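Local coordinates for protein CpuTA1 (Curtobacterium pusillum, PDB 5K3W) that belongs to the class IV aminotransferase family and binds pyridoxal-5'-phosphate, in an assembly of two protein chains, at residues A[148-153]-A[277-282]; A[211-216]-A[266-271]; A[273-278]-A[295-300]. All blocks are in the same frame, centred on the assembly; numbering follows the deposited sequence.

Contact 1 of 3, residues A[148-153]-A[277-282]; sequences GIRVVT and PITALD
Residues 148-153 and 277-282 run roughly the same way, 38° apart end to end, and pair as parallel strands: Ile149 with Ile278, Val151 with Leu281. Segment 277-282 turns a corner at Thr279, so strand 149-155 pairs first with 274-278 of the five-stranded mixed sheet and, past the corner, with 280-281 in the four-stranded one. Ile149 N reaches Pro277 O at 2.9 Å before the corner; Val151 N gives to Ala280 O at 2.7 Å after it.

On one face Val151 wedges between two partners. Its CG2 meets Ile278 CG1 at 3.7 Å, the side chains crossing at about a right angle, while CG1, anti to the backbone N, touches Leu281 CD1 at 3.7 Å; Ile197 packs on all three residues. On the other face Arg150, bent at chi3 (59°), brings NH1 to 3.4 Å from Ala280 CB, the methyl lying over one guanidinium face near the rim, and Arg150 NH2 forms a salt bridge to Asp283.

The Asp282 carboxylate grips Thr153 twice. OD1 takes Thr153 N at 2.8 Å from above its plane, and the syn lone pair of OD2 receives Thr153 OG1, which modelled at 2.3 Å is very short. OD2 also forms a salt bridge to Arg261, linking the strand and loop residue Asp282 to the end of helix 257-261; that positive charge would be expected to favour an ionised Asp282.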
ATOM      1  N   GLY A 148      26.451  -0.015  12.483  1.00 28.20           N
ATOM      2  CA  GLY A 148      26.649  -0.807  11.283  1.00 25.77           C
ATOM      3  C   GLY A 148      25.486  -1.712  10.923  1.00 28.89           C
ATOM      4  O   GLY A 148      24.864  -2.302  11.810  1.00 27.95           O
ATOM      5  N   ILE A 149      25.182  -1.815   9.622  1.00 27.45           N
ATOM      6  CA  ILE A 149      24.158  -2.708   9.091  1.00 19.31           C
ATOM      7  C   ILE A 149      24.696  -3.374   7.832  1.00 27.04           C
ATOM      8  O   ILE A 149      25.504  -2.794   7.100  1.00 32.28           O
ATOM      9  CB  ILE A 149      22.839  -1.973   8.744  1.00 24.32           C
ATOM     10  CG1 ILE A 149      23.121  -0.742   7.882  1.00 19.29           C
ATOM     11  CG2 ILE A 149      22.044  -1.605   9.983  1.00 20.15           C
ATOM     12  CD1 ILE A 149      21.861  -0.063   7.363  1.00 18.24           C
ATOM     13  N   ARG A 150      24.238  -4.600   7.578  1.00 22.08           N
ATOM     14  CA  ARG A 150      24.450  -5.270   6.303  1.00 20.19           C
ATOM     15  C   ARG A 150      23.261  -5.026   5.376  1.00 24.37           C
ATOM     16  O   ARG A 150      22.100  -5.120   5.790  1.00 20.76           O
ATOM     17  CB  ARG A 150      24.637  -6.775   6.513  1.00 24.11           C
ATOM     18  CG  ARG A 150      25.760  -7.144   7.470  1.00 25.28           C
ATOM     19  CD  ARG A 150      25.877  -8.665   7.663  1.00 20.29           C
ATOM     20  NE  ARG A 150      26.121  -9.405   6.423  1.00 25.57           N
ATOM     21  CZ  ARG A 150      27.317  -9.575   5.862  1.00 26.16           C
ATOM     22  NH1 ARG A 150      28.403  -9.053   6.408  1.00 23.05           N
ATOM     23  NH2 ARG A 150      27.429 -10.258   4.736  1.00 34.86           N
ATOM     24  N   VAL A 151      23.550  -4.734   4.111  1.00 18.74           N
ATOM     25  CA  VAL A 151      22.509  -4.362   3.166  1.00 19.54           C
ATOM     26  C   VAL A 151      22.634  -5.195   1.892  1.00 21.66           C
ATOM     27  O   VAL A 151      23.714  -5.669   1.532  1.00 18.04           O
ATOM     28  CB  VAL A 151      22.568  -2.840   2.862  1.00 17.89           C
ATOM     29  CG1 VAL A 151      21.425  -2.416   1.940  1.00 14.69           C
ATOM     30  CG2 VAL A 151      22.526  -2.042   4.163  1.00 13.02           C
ATOM     31  N   VAL A 152      21.515  -5.363   1.196  1.00 20.19           N
ATOM     32  CA  VAL A 152      21.492  -6.055  -0.085  1.00 21.47           C
ATOM     33  C   VAL A 152      20.761  -5.177  -1.085  1.00 18.92           C
ATOM     34  O   VAL A 152      19.909  -4.367  -0.714  1.00 20.55           O
ATOM     35  CB  VAL A 152      20.826  -7.446   0.020  1.00 18.94           C
ATOM     36  CG1 VAL A 152      21.607  -8.328   0.959  1.00 16.81           C
ATOM     37  CG2 VAL A 152      19.394  -7.321   0.517  1.00 20.22           C
ATOM     38  N   THR A 153      21.106  -5.323  -2.357  1.00 20.52           N
ATOM     39  CA  THR A 153      20.376  -4.625  -3.407  1.00 22.58           C
ATOM     40  C   THR A 153      19.243  -5.502  -3.933  1.00 22.65           C
ATOM     41  O   THR A 153      19.395  -6.721  -4.085  1.00 20.36           O
ATOM     42  CB  THR A 153      21.303  -4.199  -4.552  1.00 19.81           C
ATOM     43  OG1 THR A 153      22.116  -5.298  -4.962  1.00 20.89           O
ATOM     44  CG2 THR A 153      22.199  -3.075  -4.110  1.00 16.15           C
ATOM     45  N   PRO A 277      25.547   3.278   9.148  1.00 18.04           N
ATOM     46  CA  PRO A 277      26.621   2.981   8.188  1.00 20.19           C
ATOM     47  C   PRO A 277      26.566   1.535   7.713  1.00 18.68           C
ATOM     48  O   PRO A 277      26.240   0.616   8.469  1.00 19.74           O
ATOM     49  CB  PRO A 277      27.897   3.260   8.994  1.00 19.87           C
ATOM     50  CG  PRO A 277      27.518   2.948  10.412  1.00 19.22           C
ATOM     51  CD  PRO A 277      26.027   3.265  10.543  1.00 23.63           C
ATOM     52  N   ILE A 278      26.900   1.341   6.444  1.00 19.11           N
ATOM     53  CA  ILE A 278      26.778   0.036   5.796  1.00 24.03           C
ATOM     54  C   ILE A 278      28.115  -0.695   5.872  1.00 20.26           C
ATOM     55  O   ILE A 278      29.126  -0.218   5.348  1.00 21.08           O
ATOM     56  CB  ILE A 278      26.314   0.180   4.336  1.00 19.92           C
ATOM     57  CG1 ILE A 278      24.911   0.811   4.282  1.00 17.85           C
ATOM     58  CG2 ILE A 278      26.344  -1.182   3.655  1.00 18.23           C
ATOM     59  CD1 ILE A 278      24.369   1.070   2.891  1.00 13.23           C
ATOM     60  N   THR A 279      28.114  -1.855   6.521  1.00 21.38           N
ATOM     61  CA  THR A 279      29.304  -2.689   6.626  1.00 20.97           C
ATOM     62  C   THR A 279      29.448  -3.647   5.454  1.00 28.09           C
ATOM     63  O   THR A 279      30.571  -4.033   5.108  1.00 29.87           O
ATOM     64  CB  THR A 279      29.274  -3.511   7.921  1.00 26.93           C
ATOM     65  OG1 THR A 279      28.104  -4.344   7.927  1.00 27.24           O
ATOM     66  CG2 THR A 279      29.240  -2.616   9.127  1.00 24.97           C
ATOM     67  N   ALA A 280      28.340  -4.060   4.850  1.00 24.66           N
ATOM     68  CA  ALA A 280      28.388  -4.963   3.712  1.00 22.44           C
ATOM     69  C   ALA A 280      27.206  -4.667   2.797  1.00 24.12           C
ATOM     70  O   ALA A 280      26.096  -4.380   3.257  1.00 26.23           O
ATOM     71  CB  ALA A 280      28.383  -6.435   4.163  1.00 18.91           C
ATOM     72  N   LEU A 281      27.458  -4.717   1.500  1.00 27.58           N
ATOM     73  CA  LEU A 281      26.410  -4.563   0.503  1.00 29.22           C
ATOM     74  C   LEU A 281      26.499  -5.781  -0.403  1.00 32.71           C
ATOM     75  O   LEU A 281      27.494  -5.959  -1.112  1.00 32.76           O
ATOM     76  CB  LEU A 281      26.570  -3.265  -0.285  1.00 22.73           C
ATOM     77  CG  LEU A 281      25.464  -3.017  -1.315  1.00 30.72           C
ATOM     78  CD1 LEU A 281      24.131  -2.878  -0.594  1.00 26.53           C
ATOM     79  CD2 LEU A 281      25.754  -1.794  -2.217  1.00 18.00           C
ATOM     80  N   ASP A 282      25.479  -6.631  -0.353  1.00 29.41           N
ATOM     81  CA  ASP A 282      25.491  -7.881  -1.099  1.00 31.00           C
ATOM     82  C   ASP A 282      26.759  -8.675  -0.799  1.00 34.05           C
ATOM     83  O   ASP A 282      27.398  -9.237  -1.690  1.00 39.05           O
ATOM     84  CB  ASP A 282      25.348  -7.619  -2.594  1.00 21.13           C
ATOM     85  CG  ASP A 282      23.994  -7.049  -2.956  1.00 35.75           C
ATOM     86  OD1 ASP A 282      22.987  -7.405  -2.292  1.00 28.77           O
ATOM     87  OD2 ASP A 282      23.939  -6.248  -3.913  1.00 33.58           O
TER

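Contact 2 of 3, residues A[211-216]-A[266-271]. With PLP (pyridoxal-5'-phosphate), chain C.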
ATOM      1  N   SER A 211      14.346   4.723   3.786  1.00 22.63           N
ATOM      2  CA  SER A 211      15.529   5.541   4.015  1.00 21.39           C
ATOM      3  C   SER A 211      16.086   6.007   2.682  1.00 22.28           C
ATOM      4  O   SER A 211      15.699   5.522   1.620  1.00 22.82           O
ATOM      5  CB  SER A 211      16.599   4.752   4.764  1.00 19.90           C
ATOM      6  OG  SER A 211      17.030   3.689   3.932  1.00 24.55           O
ATOM      7  N   ASN A 212      17.020   6.941   2.756  1.00 21.39           N
ATOM      8  CA  ASN A 212      17.780   7.370   1.598  1.00 19.61           C
ATOM      9  C   ASN A 212      19.229   6.929   1.733  1.00 18.09           C
ATOM     10  O   ASN A 212      19.717   6.653   2.830  1.00 19.37           O
ATOM     11  CB  ASN A 212      17.701   8.884   1.413  1.00 16.92           C
ATOM     12  CG  ASN A 212      16.305   9.337   1.081  1.00 23.33           C
ATOM     13  OD1 ASN A 212      15.559   9.767   1.954  1.00 22.86           O
ATOM     14  ND2 ASN A 212      15.930   9.216  -0.191  1.00 23.23           N
ATOM     15  N   VAL A 213      19.902   6.878   0.583  1.00 16.64           N
ATOM     16  CA  VAL A 213      21.242   6.325   0.443  1.00 19.89           C
ATOM     17  C   VAL A 213      22.236   7.467   0.306  1.00 19.28           C
ATOM     18  O   VAL A 213      22.055   8.350  -0.540  1.00 22.00           O
ATOM     19  CB  VAL A 213      21.321   5.398  -0.780  1.00 16.87           C
ATOM     20  CG1 VAL A 213      22.660   4.695  -0.829  1.00 18.12           C
ATOM     21  CG2 VAL A 213      20.197   4.414  -0.738  1.00 27.97           C
ATOM     22  N   ILE A 214      23.302   7.429   1.104  1.00 20.55           N
ATOM     23  CA  ILE A 214      24.396   8.396   1.034  1.00 23.36           C
ATOM     24  C   ILE A 214      25.654   7.676   0.567  1.00 24.32           C
ATOM     25  O   ILE A 214      26.030   6.633   1.121  1.00 24.00           O
ATOM     26  CB  ILE A 214      24.643   9.087   2.387  1.00 30.16           C
ATOM     27  CG1 ILE A 214      23.353   9.727   2.911  1.00 19.64           C
ATOM     28  CG2 ILE A 214      25.713  10.158   2.225  1.00 25.16           C
ATOM     29  CD1 ILE A 214      22.828  10.790   2.009  1.00 17.71           C
ATOM     30  N   VAL A 215      26.309   8.233  -0.444  1.00 22.48           N
ATOM     31  CA  VAL A 215      27.472   7.615  -1.071  1.00 26.08           C
ATOM     32  C   VAL A 215      28.670   8.542  -0.920  1.00 31.46           C
ATOM     33  O   VAL A 215      28.613   9.713  -1.321  1.00 23.94           O
ATOM     34  CB  VAL A 215      27.221   7.305  -2.558  1.00 27.59           C
ATOM     35  CG1 VAL A 215      28.498   6.819  -3.202  1.00 30.24           C
ATOM     36  CG2 VAL A 215      26.121   6.271  -2.712  1.00 26.30           C
ATOM     37  N   LEU A 216      29.751   8.019  -0.347  1.00 27.34           N
ATOM     38  CA  LEU A 216      31.034   8.709  -0.342  1.00 20.59           C
ATOM     39  C   LEU A 216      31.957   8.062  -1.369  1.00 31.29           C
ATOM     40  O   LEU A 216      32.212   6.851  -1.303  1.00 31.75           O
ATOM     41  CB  LEU A 216      31.671   8.677   1.040  1.00 19.72           C
ATOM     42  CG  LEU A 216      33.140   9.113   1.017  1.00 25.43           C
ATOM     43  CD1 LEU A 216      33.272  10.534   0.479  1.00 29.32           C
ATOM     44  CD2 LEU A 216      33.773   8.980   2.405  1.00 18.14           C
ATOM     45  N   LEU A 266      29.156   3.957   2.582  1.00 23.20           N
ATOM     46  CA  LEU A 266      27.726   4.089   2.341  1.00 21.83           C
ATOM     47  C   LEU A 266      26.986   4.234   3.662  1.00 22.58           C
ATOM     48  O   LEU A 266      27.352   3.613   4.665  1.00 17.42           O
ATOM     49  CB  LEU A 266      27.154   2.878   1.603  1.00 15.69           C
ATOM     50  CG  LEU A 266      27.765   2.523   0.259  1.00 21.45           C
ATOM     51  CD1 LEU A 266      27.234   1.178  -0.176  1.00 24.79           C
ATOM     52  CD2 LEU A 266      27.416   3.582  -0.768  1.00 20.45           C
ATOM     53  N   TRP A 267      25.912   5.031   3.636  1.00 24.97           N
ATOM     54  CA  TRP A 267      24.964   5.123   4.740  1.00 23.47           C
ATOM     55  C   TRP A 267      23.538   5.044   4.212  1.00 20.87           C
ATOM     56  O   TRP A 267      23.239   5.513   3.111  1.00 18.05           O
ATOM     57  CB  TRP A 267      25.099   6.438   5.542  1.00 21.49           C
ATOM     58  CG  TRP A 267      26.438   6.685   6.149  1.00 23.17           C
ATOM     59  CD1 TRP A 267      26.805   6.463   7.446  1.00 24.56           C
ATOM     60  CD2 TRP A 267      27.589   7.228   5.491  1.00 22.33           C
ATOM     61  NE1 TRP A 267      28.111   6.837   7.635  1.00 28.01           N
ATOM     62  CE2 TRP A 267      28.615   7.313   6.451  1.00 25.75           C
ATOM     63  CE3 TRP A 267      27.845   7.665   4.186  1.00 24.50           C
ATOM     64  CZ2 TRP A 267      29.890   7.801   6.144  1.00 25.69           C
ATOM     65  CZ3 TRP A 267      29.101   8.159   3.883  1.00 23.47           C
ATOM     66  CH2 TRP A 267      30.111   8.218   4.856  1.00 26.59           C
ATOM     67  N   LEU A 268      22.662   4.451   5.019  1.00 20.27           N
ATOM     68  CA  LEU A 268      21.222   4.654   4.923  1.00 17.12           C
ATOM     69  C   LEU A 268      20.809   5.656   5.995  1.00 19.45           C
ATOM     70  O   LEU A 268      21.174   5.500   7.165  1.00 25.85           O
ATOM     71  CB  LEU A 268      20.461   3.345   5.126  1.00 14.38           C
ATOM     72  CG  LEU A 268      20.613   2.287   4.045  1.00 18.15           C
ATOM     73  CD1 LEU A 268      19.567   1.211   4.237  1.00 11.47           C
ATOM     74  CD2 LEU A 268      20.515   2.919   2.667  1.00 14.78           C
ATOM     75  N   VAL A 269      20.048   6.673   5.611  1.00 19.16           N
ATOM     76  CA  VAL A 269      19.641   7.714   6.555  1.00 20.82           C
ATOM     77  C   VAL A 269      18.122   7.863   6.533  1.00 19.72           C
ATOM     78  O   VAL A 269      17.483   7.724   5.485  1.00 17.42           O
ATOM     79  CB  VAL A 269      20.338   9.059   6.244  1.00 24.87           C
ATOM     80  CG1 VAL A 269      21.844   8.881   6.255  1.00 13.72           C
ATOM     81  CG2 VAL A 269      19.861   9.629   4.895  1.00 22.00           C
ATOM     82  N   SER A 270      17.548   8.135   7.698  1.00 25.39           N
ATOM     83  CA  SER A 270      16.108   8.315   7.852  1.00 23.52           C
ATOM     84  C   SER A 270      15.874   8.956   9.214  1.00 22.46           C
ATOM     85  O   SER A 270      16.780   9.012  10.052  1.00 20.66           O
ATOM     86  CB  SER A 270      15.353   6.986   7.713  1.00 23.88           C
ATOM     87  OG  SER A 270      15.688   6.087   8.749  1.00 20.61           O
ATOM     88  N   SER A 271      14.639   9.428   9.436  1.00 20.01           N
ATOM     89  CA  SER A 271      14.388  10.368  10.530  1.00 21.28           C
ATOM     90  C   SER A 271      14.664   9.762  11.900  1.00 26.39           C
ATOM     91  O   SER A 271      15.293  10.406  12.746  1.00 27.79           O
ATOM     92  CB  SER A 271      12.955  10.889  10.485  1.00 22.62           C
ATOM     93  OG  SER A 271      12.794  11.824   9.445  1.00 18.96           O
TER
HETATM   94  N1  PLP C 401      12.591   6.628   1.613  1.00 28.40           N
HETATM   95  C2  PLP C 401      11.379   6.183   2.054  1.00 30.06           C
HETATM   96  C2A PLP C 401      10.548   5.242   1.203  1.00 16.89           C
HETATM   97  C3  PLP C 401      10.906   6.611   3.279  1.00 23.95           C
HETATM   98  O3  PLP C 401       9.650   6.142   3.692  1.00 18.43           O
HETATM   99  C4  PLP C 401      11.651   7.480   4.039  1.00 26.31           C
HETATM  100  C4A PLP C 401      11.209   7.963   5.395  1.00 23.24           C
HETATM  101  C5  PLP C 401      12.864   7.920   3.604  1.00 26.73           C
HETATM  102  C6  PLP C 401      13.328   7.490   2.372  1.00 28.17           C
HETATM  103  C5A PLP C 401      13.689   8.864   4.473  1.00 21.88           C
HETATM  104  O4P PLP C 401      13.003  10.063   4.782  1.00 22.44           O
HETATM  105  P   PLP C 401      13.298  10.839   6.144  1.00 25.49           P
HETATM  106  O1P PLP C 401      14.783  11.065   6.318  1.00 20.55           O
HETATM  107  O2P PLP C 401      12.755  10.082   7.332  1.00 19.41           O
HETATM  108  O3P PLP C 401      12.640  12.195   6.096  1.00 20.08           O
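Trp267 shows how one large side chain can work its way along a neighbouring strand. Its CB sits 4.1 Å from Ile214 CB, as suits the directly paired residues of an antiparallel hydrogen-bonded pair. CG then swings anti to the carbonyl carbon (chi1 -59°), which carries the six-membered ring lengthwise along the 211-216 strand. CE3 lies 3.8 Å from Ile214 CG2, and the same edge runs near Ile214 O. Further out, CZ3 meets Leu216 CB at 3.9 Å, again close to the ring plane, and CH2 is only slightly farther from that carbon. The opposite part of the indole leaves this strand altogether: CD1 packs on Pro277, and NE1 is hydrogen-bonded to Thr293 OG1.

Beneath the ring, strands 212-217 and 265-270 are neighbours in the mixed sheet of the class IV aminotransferase fold, in which pyridoxal-5'-phosphate lies in the cleft between two domains. Four nearly straight backbone bonds join them, among them Ile214 N to Trp267 O at 172°. Val269 lies on the same face of the sheet as Trp267, its CG1 against Ile214 CG1. On the other face Val213 and Leu268, and likewise Val215 and Leu266, lie side by side and point the same way, with Ile197 packed on Val213 and Leu268.

Toward the pyridoxal-5'-phosphate the side chains become polar, while Asn212 is still paired with Val269. Asn212 is anchored through ND2 to Leu231 O, which leaves OD1 3.2 Å from C6 of the pyridoxal-5'-phosphate ring, and Ser211 C comes to 3.1 Å from that same C6. Just beyond the strand end, Ser271 holds the phosphate with two donors on a single oxygen: its N reaches O2P at 2.9 Å and its OG at 2.7 Å, while Tyr178, Thr234, Thr235 and Arg75 supply further bonds.

Contact 3 of 3, residues A[273-278]-A[295-300]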
ATOM      1  N   ARG A 273      16.005   6.395  12.790  1.00 22.25           N
ATOM      2  CA  ARG A 273      17.277   5.699  12.941  1.00 22.41           C
ATOM      3  C   ARG A 273      18.463   6.648  12.767  1.00 25.42           C
ATOM      4  O   ARG A 273      19.545   6.390  13.310  1.00 22.57           O
ATOM      5  CB  ARG A 273      17.351   4.542  11.943  1.00 19.16           C
ATOM      6  CG  ARG A 273      18.587   3.677  12.078  1.00 20.33           C
ATOM      7  CD  ARG A 273      18.478   2.418  11.226  1.00 20.31           C
ATOM      8  NE  ARG A 273      18.361   2.741   9.810  1.00 28.69           N
ATOM      9  CZ  ARG A 273      18.204   1.836   8.851  1.00 22.80           C
ATOM     10  NH1 ARG A 273      18.155   0.554   9.165  1.00 15.63           N
ATOM     11  NH2 ARG A 273      18.091   2.216   7.583  1.00 15.20           N
ATOM     12  N   GLN A 274      18.268   7.750  12.047  1.00 20.33           N
ATOM     13  CA  GLN A 274      19.344   8.677  11.728  1.00 21.23           C
ATOM     14  C   GLN A 274      20.295   8.017  10.728  1.00 21.74           C
ATOM     15  O   GLN A 274      19.840   7.501   9.703  1.00 24.83           O
ATOM     16  CB  GLN A 274      20.045   9.137  13.006  1.00 18.10           C
ATOM     17  CG  GLN A 274      19.084   9.700  14.072  1.00 23.15           C
ATOM     18  CD  GLN A 274      18.518  11.118  13.767  1.00 31.77           C
ATOM     19  OE1 GLN A 274      18.859  11.763  12.769  1.00 25.93           O
ATOM     20  NE2 GLN A 274      17.649  11.592  14.650  1.00 25.00           N
ATOM     21  N   ALA A 275      21.600   8.013  10.984  1.00 20.09           N
ATOM     22  CA  ALA A 275      22.567   7.521  10.008  1.00 20.23           C
ATOM     23  C   ALA A 275      23.020   6.116  10.387  1.00 22.89           C
ATOM     24  O   ALA A 275      23.610   5.917  11.452  1.00 29.14           O
ATOM     25  CB  ALA A 275      23.770   8.455   9.902  1.00 22.11           C
ATOM     26  N   ALA A 276      22.752   5.151   9.514  1.00 19.94           N
ATOM     27  CA  ALA A 276      23.210   3.784   9.730  1.00 21.64           C
ATOM     28  C   ALA A 276      24.297   3.440   8.722  1.00 21.57           C
ATOM     29  O   ALA A 276      24.001   3.305   7.521  1.00 23.65           O
ATOM     30  CB  ALA A 276      22.045   2.802   9.619  1.00 21.25           C
ATOM     31  N   PRO A 277      25.547   3.278   9.148  1.00 18.04           N
ATOM     32  CA  PRO A 277      26.621   2.981   8.188  1.00 20.19           C
ATOM     33  C   PRO A 277      26.566   1.535   7.713  1.00 18.68           C
ATOM     34  O   PRO A 277      26.240   0.616   8.469  1.00 19.74           O
ATOM     35  CB  PRO A 277      27.897   3.260   8.994  1.00 19.87           C
ATOM     36  CG  PRO A 277      27.518   2.948  10.412  1.00 19.22           C
ATOM     37  CD  PRO A 277      26.027   3.265  10.543  1.00 23.63           C
ATOM     38  N   ILE A 278      26.900   1.341   6.444  1.00 19.11           N
ATOM     39  CA  ILE A 278      26.778   0.036   5.796  1.00 24.03           C
ATOM     40  C   ILE A 278      28.115  -0.695   5.872  1.00 20.26           C
ATOM     41  O   ILE A 278      29.126  -0.218   5.348  1.00 21.08           O
ATOM     42  CB  ILE A 278      26.314   0.180   4.336  1.00 19.92           C
ATOM     43  CG1 ILE A 278      24.911   0.811   4.282  1.00 17.85           C
ATOM     44  CG2 ILE A 278      26.344  -1.182   3.655  1.00 18.23           C
ATOM     45  CD1 ILE A 278      24.369   1.070   2.891  1.00 13.23           C
ATOM     46  N   ASP A 295      30.198  11.127  14.670  1.00 24.43           N
ATOM     47  CA  ASP A 295      30.037  12.571  14.568  1.00 28.78           C
ATOM     48  C   ASP A 295      28.800  12.926  13.753  1.00 35.21           C
ATOM     49  O   ASP A 295      28.087  13.884  14.075  1.00 37.45           O
ATOM     50  CB  ASP A 295      31.282  13.205  13.941  1.00 36.29           C
ATOM     51  CG  ASP A 295      32.504  13.139  14.849  1.00 45.98           C
ATOM     52  OD1 ASP A 295      32.368  12.670  16.004  1.00 44.71           O
ATOM     53  OD2 ASP A 295      33.595  13.583  14.415  1.00 47.59           O
ATOM     54  N   LEU A 296      28.545  12.183  12.677  1.00 31.69           N
ATOM     55  CA  LEU A 296      27.356  12.430  11.876  1.00 32.01           C
ATOM     56  C   LEU A 296      26.098  12.281  12.721  1.00 30.02           C
ATOM     57  O   LEU A 296      25.222  13.158  12.734  1.00 23.21           O
ATOM     58  CB  LEU A 296      27.337  11.463  10.693  1.00 25.89           C
ATOM     59  CG  LEU A 296      26.173  11.600   9.729  1.00 24.04           C
ATOM     60  CD1 LEU A 296      26.163  12.981   9.085  1.00 25.11           C
ATOM     61  CD2 LEU A 296      26.283  10.510   8.691  1.00 30.63           C
ATOM     62  N   ASN A 297      26.007  11.177  13.457  1.00 26.31           N
ATOM     63  CA  ASN A 297      24.829  10.943  14.275  1.00 30.54           C
ATOM     64  C   ASN A 297      24.704  11.983  15.386  1.00 35.53           C
ATOM     65  O   ASN A 297      23.594  12.440  15.693  1.00 32.79           O
ATOM     66  CB  ASN A 297      24.876   9.523  14.819  1.00 26.57           C
ATOM     67  CG  ASN A 297      24.381   8.519  13.800  1.00 28.53           C
ATOM     68  OD1 ASN A 297      23.449   8.813  13.056  1.00 29.82           O
ATOM     69  ND2 ASN A 297      25.012   7.353  13.733  1.00 22.40           N
ATOM     70  N   ALA A 298      25.828  12.387  15.981  1.00 30.55           N
ATOM     71  CA  ALA A 298      25.783  13.439  16.988  1.00 30.70           C
ATOM     72  C   ALA A 298      25.305  14.754  16.380  1.00 32.36           C
ATOM     73  O   ALA A 298      24.485  15.464  16.980  1.00 39.49           O
ATOM     74  CB  ALA A 298      27.154  13.595  17.648  1.00 24.62           C
ATOM     75  N   TYR A 299      25.780  15.090  15.179  1.00 24.67           N
ATOM     76  CA  TYR A 299      25.228  16.251  14.487  1.00 23.04           C
ATOM     77  C   TYR A 299      23.742  16.073  14.233  1.00 25.77           C
ATOM     78  O   TYR A 299      22.941  16.970  14.506  1.00 31.13           O
ATOM     79  CB  TYR A 299      25.953  16.497  13.167  1.00 23.91           C
ATOM     80  CG  TYR A 299      25.325  17.616  12.354  1.00 33.83           C
ATOM     81  CD1 TYR A 299      25.729  18.935  12.520  1.00 36.12           C
ATOM     82  CD2 TYR A 299      24.328  17.357  11.421  1.00 29.11           C
ATOM     83  CE1 TYR A 299      25.158  19.957  11.786  1.00 36.21           C
ATOM     84  CE2 TYR A 299      23.750  18.374  10.687  1.00 28.90           C
ATOM     85  CZ  TYR A 299      24.168  19.674  10.868  1.00 36.44           C
ATOM     86  OH  TYR A 299      23.597  20.701  10.129  1.00 41.29           O
ATOM     87  N   LEU A 300      23.356  14.920  13.680  1.00 30.14           N
ATOM     88  CA  LEU A 300      21.955  14.699  13.346  1.00 30.87           C
ATOM     89  C   LEU A 300      21.066  14.779  14.584  1.00 34.68           C
ATOM     90  O   LEU A 300      19.944  15.296  14.517  1.00 28.36           O
ATOM     91  CB  LEU A 300      21.787  13.346  12.650  1.00 31.45           C
ATOM     92  CG  LEU A 300      22.398  13.196  11.258  1.00 23.60           C
ATOM     93  CD1 LEU A 300      22.374  11.732  10.835  1.00 19.67           C
ATOM     94  CD2 LEU A 300      21.644  14.055  10.262  1.00 24.68           C
TER
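Strand 274-278 and the helix carrying residues 295-300 run almost antiparallel, at 168°, and the axes of the two short segments come within 7.9 Å of each other. Within 295-300, the first residue to touch the strand is Leu296. Its CG stands anti to the backbone N (chi1 -179°), and this sends CD2 to within 3.5 Å of Ala275 CB, methyl against methyl.

Asn297 follows and provides the polar centre of the contact. Its CG is anti to the carbonyl carbon, and the carboxamide turns so that both of its ends engage the backbone of one residue. OD1 accepts from Ala275 N at 2.9 Å, while ND2 donates to Ala275 O at 3.0 Å. The second bond is well directed: the carbonyl oxygen lies 2° from the amide plane of Asn297, and the nitrogen approaches it along a lone pair. Two bonds to a flat group fix its rotation and tell its oxygen from its nitrogen. They also satisfy buried backbone groups at an outermost strand of the sheet, in the way the main chain of another strand would.

One turn on, Leu300 completes the contact. Its CD1 comes 3.7 Å from Ala275 CB, so two leucine methyls meet this one from the helix side. Leu300 CB in turn lies against the bent side chain of Gln274, 3.3 Å from OE1, the two side chains sliding past each other in opposite directions; the polar end of Gln274 is secured through NE2 to Gln67 OE1.

The helix runs along the outer edge of strand 274-278 and packs on helix 234-245, Leu296 against Phe242 and Leu300 against Ala238 and Val239; helix 234-245 itself touches Val269 and Ile214 on one face of the sheet.

Contacts 2 and 3 are buried and contact 1 is only partly so, a difference reflected in their chemistry. Strand 274-278 ties the three together: it is used by contacts 1 and 3, and it bonds to strand 265-270 of contact 2, with Ile278 N 2.9 Å from Leu266 O. Contact 2 joins strands within one sheet and ends at pyridoxal-5'-phosphate, contact 3 adds a helix to that sheet, and contact 1 carries the chain over the corner into a second sheet. Backbone pairing dominates contacts 1 and 2. Contact 1 has a carboxylate at its own interface; contact 2 meets charge only at the phosphate, and contact 3 is held by a neutral amide and apolar groups.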